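Local coordinates for hypothetical protein TT1465 (Thermus thermophilus, PDB 1WEK) that is of unknown function but belongs to the SLOG clan, with a Rossmann-like fold of parallel strands flanked by helices, at residues L18-A23 and S117-F122; E27-L32 and K125-R130. One frame throughout, in Å; residues are numbered along the deposited sequence.

Interaction 1: L18-A23 and S117-F122; sequences LFRILA and SLRYFF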
loop_
_atom_site.group_PDB
_atom_site.type_symbol
_atom_site.label_atom_id
_atom_site.label_comp_id
_atom_site.label_asym_id
_atom_site.label_seq_id
_atom_site.Cartn_x
_atom_site.Cartn_y
_atom_site.Cartn_z
ATOM N N LEU A 18 9.006 0.577 5.991
ATOM C CA LEU A 18 8.479 1.369 4.883
ATOM C C LEU A 18 7.206 2.155 5.185
ATOM O O LEU A 18 6.905 3.141 4.508
ATOM C CB LEU A 18 8.253 0.463 3.675
ATOM C CG LEU A 18 9.527 -0.116 3.050
ATOM C CD1 LEU A 18 9.203 -1.206 2.064
ATOM C CD2 LEU A 18 10.281 1.001 2.359
ATOM N N PHE A 19 6.453 1.718 6.183
ATOM C CA PHE A 19 5.231 2.408 6.546
ATOM C C PHE A 19 5.608 3.831 6.945
ATOM O O PHE A 19 5.064 4.793 6.417
ATOM C CB PHE A 19 4.535 1.701 7.718
ATOM C CG PHE A 19 3.861 0.418 7.342
ATOM C CD1 PHE A 19 2.877 0.396 6.353
ATOM C CD2 PHE A 19 4.176 -0.764 7.999
ATOM C CE1 PHE A 19 2.211 -0.789 6.027
ATOM C CE2 PHE A 19 3.517 -1.959 7.675
ATOM C CZ PHE A 19 2.534 -1.970 6.690
ATOM N N ARG A 20 6.567 3.952 7.853
ATOM C CA ARG A 20 7.007 5.266 8.308
ATOM C C ARG A 20 7.671 6.060 7.177
ATOM O O ARG A 20 7.363 7.239 6.968
ATOM C CB ARG A 20 7.976 5.114 9.478
ATOM C CG ARG A 20 8.383 6.422 10.121
ATOM C CD ARG A 20 9.620 6.202 10.967
ATOM N NE ARG A 20 9.323 5.937 12.373
ATOM C CZ ARG A 20 9.151 6.889 13.285
ATOM N NH1 ARG A 20 9.245 8.170 12.939
ATOM N NH2 ARG A 20 8.897 6.560 14.542
ATOM N N ILE A 21 8.573 5.412 6.452
ATOM C CA ILE A 21 9.263 6.046 5.336
ATOM C C ILE A 21 8.263 6.614 4.332
ATOM O O ILE A 21 8.418 7.746 3.879
ATOM C CB ILE A 21 10.172 5.048 4.624
ATOM C CG1 ILE A 21 11.282 4.599 5.587
ATOM C CG2 ILE A 21 10.761 5.680 3.352
ATOM C CD1 ILE A 21 12.033 3.387 5.117
ATOM N N LEU A 22 7.242 5.824 3.994
ATOM C CA LEU A 22 6.212 6.250 3.056
ATOM C C LEU A 22 5.408 7.428 3.609
ATOM O O LEU A 22 5.077 8.369 2.882
ATOM C CB LEU A 22 5.251 5.092 2.742
ATOM C CG LEU A 22 5.771 4.104 1.691
ATOM C CD1 LEU A 22 4.783 2.960 1.501
ATOM C CD2 LEU A 22 5.992 4.850 0.394
ATOM N N ALA A 23 5.079 7.345 4.893
ATOM C CA ALA A 23 4.326 8.388 5.575
ATOM C C ALA A 23 5.091 9.708 5.506
ATOM O O ALA A 23 4.501 10.763 5.294
ATOM C CB ALA A 23 4.086 7.992 7.038
ATOM N N SER A 117 9.389 16.852 10.781
ATOM C CA SER A 117 10.393 16.054 11.472
ATOM C C SER A 117 10.451 14.705 10.790
ATOM O O SER A 117 9.446 14.010 10.658
ATOM C CB SER A 117 10.093 15.915 12.973
ATOM O OG SER A 117 8.722 15.711 13.216
ATOM N N LEU A 118 11.655 14.361 10.351
ATOM C CA LEU A 118 11.930 13.141 9.615
ATOM C C LEU A 118 12.957 12.277 10.338
ATOM O O LEU A 118 13.926 12.787 10.890
ATOM C CB LEU A 118 12.481 13.531 8.236
ATOM C CG LEU A 118 11.621 14.521 7.441
ATOM C CD1 LEU A 118 12.462 15.232 6.377
ATOM C CD2 LEU A 118 10.450 13.773 6.822
ATOM N N ARG A 119 12.754 10.969 10.322
ATOM C CA ARG A 119 13.690 10.053 10.962
ATOM C C ARG A 119 14.823 9.699 9.994
ATOM O O ARG A 119 15.925 9.347 10.411
ATOM C CB ARG A 119 12.969 8.762 11.382
ATOM C CG ARG A 119 12.169 8.831 12.692
ATOM C CD ARG A 119 13.098 8.857 13.927
ATOM N NE ARG A 119 12.605 8.049 15.051
ATOM C CZ ARG A 119 11.592 8.384 15.853
ATOM N NH1 ARG A 119 10.938 9.525 15.677
ATOM N NH2 ARG A 119 11.228 7.574 16.840
ATOM N N TYR A 120 14.552 9.831 8.699
ATOM C CA TYR A 120 15.511 9.448 7.667
ATOM C C TYR A 120 16.181 10.510 6.820
ATOM O O TYR A 120 15.515 11.326 6.179
ATOM C CB TYR A 120 14.833 8.446 6.747
ATOM C CG TYR A 120 14.389 7.215 7.483
ATOM C CD1 TYR A 120 13.038 7.004 7.800
ATOM C CD2 TYR A 120 15.321 6.255 7.877
ATOM C CE1 TYR A 120 12.634 5.857 8.485
ATOM C CE2 TYR A 120 14.927 5.111 8.566
ATOM C CZ TYR A 120 13.589 4.913 8.858
ATOM O OH TYR A 120 13.213 3.730 9.457
ATOM N N PHE A 121 17.511 10.484 6.802
ATOM C CA PHE A 121 18.271 11.441 6.007
ATOM C C PHE A 121 17.839 11.399 4.538
ATOM O O PHE A 121 17.625 12.447 3.927
ATOM C CB PHE A 121 19.780 11.161 6.095
ATOM C CG PHE A 121 20.465 11.819 7.271
ATOM C CD1 PHE A 121 20.882 11.069 8.364
ATOM C CD2 PHE A 121 20.681 13.186 7.286
ATOM C CE1 PHE A 121 21.502 11.672 9.451
ATOM C CE2 PHE A 121 21.306 13.802 8.375
ATOM C CZ PHE A 121 21.716 13.040 9.458
ATOM N N PHE A 122 17.704 10.198 3.970
ATOM C CA PHE A 122 17.323 10.111 2.565
ATOM C C PHE A 122 15.975 10.786 2.247
ATOM O O PHE A 122 15.861 11.476 1.239
ATOM C CB PHE A 122 17.375 8.654 2.056
ATOM C CG PHE A 122 16.332 7.730 2.642
ATOM C CD1 PHE A 122 15.047 7.680 2.112
ATOM C CD2 PHE A 122 16.661 6.853 3.671
ATOM C CE1 PHE A 122 14.105 6.764 2.596
ATOM C CE2 PHE A 122 15.733 5.938 4.160
ATOM C CZ PHE A 122 14.450 5.889 3.621
#
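Arg20 of helix 17-34 reaches across to Arg119 and Tyr120, the two residues that join edge strand 114-118 to helix 121-130 in this Rossmann-like parallel alpha/beta fold. The bond to CB points toward 117-122, and CG stands anti to the backbone N (chi1 -174°). Arg20 CD is the first atom to touch, with Tyr120 CE1 3.9 Å away and Arg119 CG at a similar distance. The chain bends at chi3 (-94°), and beyond NE the guanidinium lies against Arg119: Arg20 NH1 is 3.0 Å from Arg119 CG, a close approach to a methylene, while Arg20 NH2 is 3.4 Å from Arg119 NH2. Those two nitrogens are both donors, so no hydrogen bond forms, and the guanidinium planes are turned 42° apart. Two like charges at this range would be expected to repel; the salt bridge of Arg119 NH1 to Glu101 OE1 probably offsets part of this.

Ile21 supplies the apolar half. Ile21 CG1 comes within 3.4 Å of Tyr120 CE1, and CD1 sits over one face of that ring, toward the rim. Ile21 CG2 meets the Phe122 ring at its edge, 3.6 Å from Phe122 CE1.

Around this surface corner, Leu118 pairs through its backbone with Asn99 of strand 95-100 and Glu101 just after it, Tyr120 occupies the N-cap position of helix 121-130, and Phe122 leans on Phe25 of helix 17-34.

Interaction 2: E27-L32 and K125-R130; sequences EGFETL and KVLFVR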
loop_
_atom_site.group_PDB
_atom_site.type_symbol
_atom_site.label_atom_id
_atom_site.label_comp_id
_atom_site.label_asym_id
_atom_site.label_seq_id
_atom_site.Cartn_x
_atom_site.Cartn_y
_atom_site.Cartn_z
ATOM N N GLU A 27 3.752 12.848 3.475
ATOM C CA GLU A 27 3.518 14.055 4.254
ATOM C C GLU A 27 4.384 15.170 3.687
ATOM O O GLU A 27 3.930 16.307 3.525
ATOM C CB GLU A 27 3.872 13.826 5.721
ATOM C CG GLU A 27 3.471 14.993 6.612
ATOM C CD GLU A 27 3.995 14.865 8.026
ATOM O OE1 GLU A 27 3.858 15.842 8.799
ATOM O OE2 GLU A 27 4.545 13.790 8.366
ATOM N N GLY A 28 5.636 14.837 3.385
ATOM C CA GLY A 28 6.539 15.820 2.822
ATOM C C GLY A 28 6.013 16.386 1.510
ATOM O O GLY A 28 6.059 17.601 1.293
ATOM N N PHE A 29 5.498 15.524 0.634
ATOM C CA PHE A 29 4.984 16.009 -0.645
ATOM C C PHE A 29 3.759 16.913 -0.448
ATOM O O PHE A 29 3.667 17.979 -1.059
ATOM C CB PHE A 29 4.615 14.845 -1.575
ATOM C CG PHE A 29 5.778 13.943 -1.938
ATOM C CD1 PHE A 29 7.098 14.342 -1.718
ATOM C CD2 PHE A 29 5.543 12.680 -2.485
ATOM C CE1 PHE A 29 8.168 13.495 -2.031
ATOM C CE2 PHE A 29 6.606 11.824 -2.803
ATOM C CZ PHE A 29 7.925 12.233 -2.573
ATOM N N GLU A 30 2.834 16.481 0.412
ATOM C CA GLU A 30 1.603 17.227 0.691
ATOM C C GLU A 30 1.901 18.621 1.199
ATOM O O GLU A 30 1.279 19.593 0.786
ATOM C CB GLU A 30 0.745 16.496 1.733
ATOM C CG GLU A 30 0.265 15.112 1.307
ATOM C CD GLU A 30 -0.567 14.405 2.374
ATOM O OE1 GLU A 30 -0.313 14.610 3.580
ATOM O OE2 GLU A 30 -1.469 13.623 2.004
ATOM N N THR A 31 2.868 18.708 2.097
ATOM C CA THR A 31 3.252 19.975 2.691
ATOM C C THR A 31 3.970 20.911 1.728
ATOM O O THR A 31 3.477 21.999 1.432
ATOM C CB THR A 31 4.127 19.719 3.922
ATOM O OG1 THR A 31 3.382 18.928 4.850
ATOM C CG2 THR A 31 4.538 21.007 4.584
ATOM N N LEU A 32 5.122 20.494 1.220
ATOM C CA LEU A 32 5.882 21.348 0.312
ATOM C C LEU A 32 5.128 21.689 -0.966
ATOM O O LEU A 32 5.317 22.766 -1.515
ATOM C CB LEU A 32 7.238 20.704 -0.032
ATOM C CG LEU A 32 8.113 20.290 1.164
ATOM C CD1 LEU A 32 9.542 20.042 0.713
ATOM C CD2 LEU A 32 8.092 21.383 2.226
ATOM N N LYS A 125 16.651 14.468 2.210
ATOM C CA LYS A 125 17.438 14.857 1.037
ATOM C C LYS A 125 16.563 14.964 -0.207
ATOM O O LYS A 125 16.831 15.787 -1.077
ATOM C CB LYS A 125 18.535 13.830 0.736
ATOM C CG LYS A 125 19.564 13.596 1.830
ATOM C CD LYS A 125 20.825 14.413 1.591
ATOM C CE LYS A 125 22.030 13.739 2.230
ATOM N NZ LYS A 125 22.195 12.350 1.707
ATOM N N VAL A 126 15.543 14.112 -0.303
ATOM C CA VAL A 126 14.645 14.124 -1.439
ATOM C C VAL A 126 13.804 15.400 -1.388
ATOM O O VAL A 126 13.641 16.084 -2.403
ATOM C CB VAL A 126 13.701 12.882 -1.443
ATOM C CG1 VAL A 126 12.529 13.116 -2.398
ATOM C CG2 VAL A 126 14.464 11.622 -1.882
ATOM N N LEU A 127 13.276 15.725 -0.211
ATOM C CA LEU A 127 12.458 16.920 -0.068
ATOM C C LEU A 127 13.265 18.181 -0.326
ATOM O O LEU A 127 12.717 19.204 -0.703
ATOM C CB LEU A 127 11.835 16.970 1.333
ATOM C CG LEU A 127 10.897 15.792 1.593
ATOM C CD1 LEU A 127 10.403 15.816 3.035
ATOM C CD2 LEU A 127 9.728 15.863 0.609
ATOM N N PHE A 128 14.573 18.101 -0.120
ATOM C CA PHE A 128 15.446 19.243 -0.342
ATOM C C PHE A 128 15.599 19.605 -1.826
ATOM O O PHE A 128 15.861 20.761 -2.165
ATOM C CB PHE A 128 16.826 18.964 0.264
ATOM C CG PHE A 128 17.060 19.639 1.583
ATOM C CD1 PHE A 128 17.527 18.914 2.681
ATOM C CD2 PHE A 128 16.844 21.007 1.724
ATOM C CE1 PHE A 128 17.779 19.541 3.903
ATOM C CE2 PHE A 128 17.092 21.650 2.944
ATOM C CZ PHE A 128 17.564 20.911 4.036
ATOM N N VAL A 129 15.440 18.628 -2.713
ATOM C CA VAL A 129 15.595 18.904 -4.144
ATOM C C VAL A 129 14.287 18.900 -4.933
ATOM O O VAL A 129 14.101 19.712 -5.844
ATOM C CB VAL A 129 16.563 17.890 -4.819
ATOM C CG1 VAL A 129 17.881 17.842 -4.071
ATOM C CG2 VAL A 129 15.944 16.524 -4.840
ATOM N N ARG A 130 13.381 17.995 -4.576
ATOM C CA ARG A 130 12.117 17.865 -5.282
ATOM C C ARG A 130 11.461 19.192 -5.631
ATOM O O ARG A 130 10.937 19.353 -6.728
ATOM C CB ARG A 130 11.140 17.020 -4.465
ATOM C CG ARG A 130 10.045 16.347 -5.304
ATOM C CD ARG A 130 9.383 15.231 -4.493
ATOM N NE ARG A 130 8.800 14.168 -5.318
ATOM C CZ ARG A 130 7.510 14.068 -5.633
ATOM N NH1 ARG A 130 6.634 14.970 -5.201
ATOM N NH2 ARG A 130 7.092 13.048 -6.371
#
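Phe29 and Arg130 form a cation-pi stack between helices 17-34 and 121-130, which pack together against the parallel sheet of a Rossmann-like fold. The short segments run in nearly the same direction, with a crossing angle of -28° and axes 10.6 Å apart at closest approach.

The geometry is that of a face-on stack. Arg130 CZ lies 3.6 Å from the centroid of the Phe29 ring and 11° off its normal, and the guanidinium and ring planes differ by 12°. NH1 sits over the ring centre, whereas CD and NE lie nearest the CE1 side; Arg130 CD is 3.2 Å from Phe29 CE1. An extended chain from CG to NE carries the group across to the ring. Its polar end has a second role: Arg130 NH1 donates to Glu13 O of the second subunit, so the stacked group also takes part in the subunit interface.

Apolar packing centres on Leu127. Gly28, which has no side chain, lets it close on the helix backbone: Leu127 CD1 is 3.9 Å from Gly28 CA, and CD2 bridges Gly28 C and Phe29 CD1. Val126 CG1 adds a looser touch at the edge of the Phe29 ring. One turn further along, Leu32 crosses Leu127 at about a right angle; Leu32 CD1 lies 3.9 Å from Leu127 CB.

No hydrogen bond crosses between the two segments; within 27-32, Glu27 O accepts from both Thr31 N and Thr31 OG1. The two donors approach from opposite faces of the carbonyl plane, Thr31 OG1 lying 3.0 Å from Glu27 O and above that plane.

In the fold
Interactions 1 and 2 both lie along helix 17-34, interaction 1 where strand 114-118 turns into helix 121-130 and interaction 2 further along that helix, and their centres are about 11 Å apart. They meet where Leu118 CD1 packs 4.0 Å from Leu127 CD1, although Leu118 itself does not touch 18-23. Their character differs: 18-23 with 117-122 is a surface contact about 17 Å from the centre of the chain to its own centre, while 27-32 with 125-130 is buried and about 12 Å from it. The second subunit touches both, taking Arg119 O through its Lys159 NZ in interaction 1 and packing its Phe122 on Val126 in interaction 2, so both contacts border that interface.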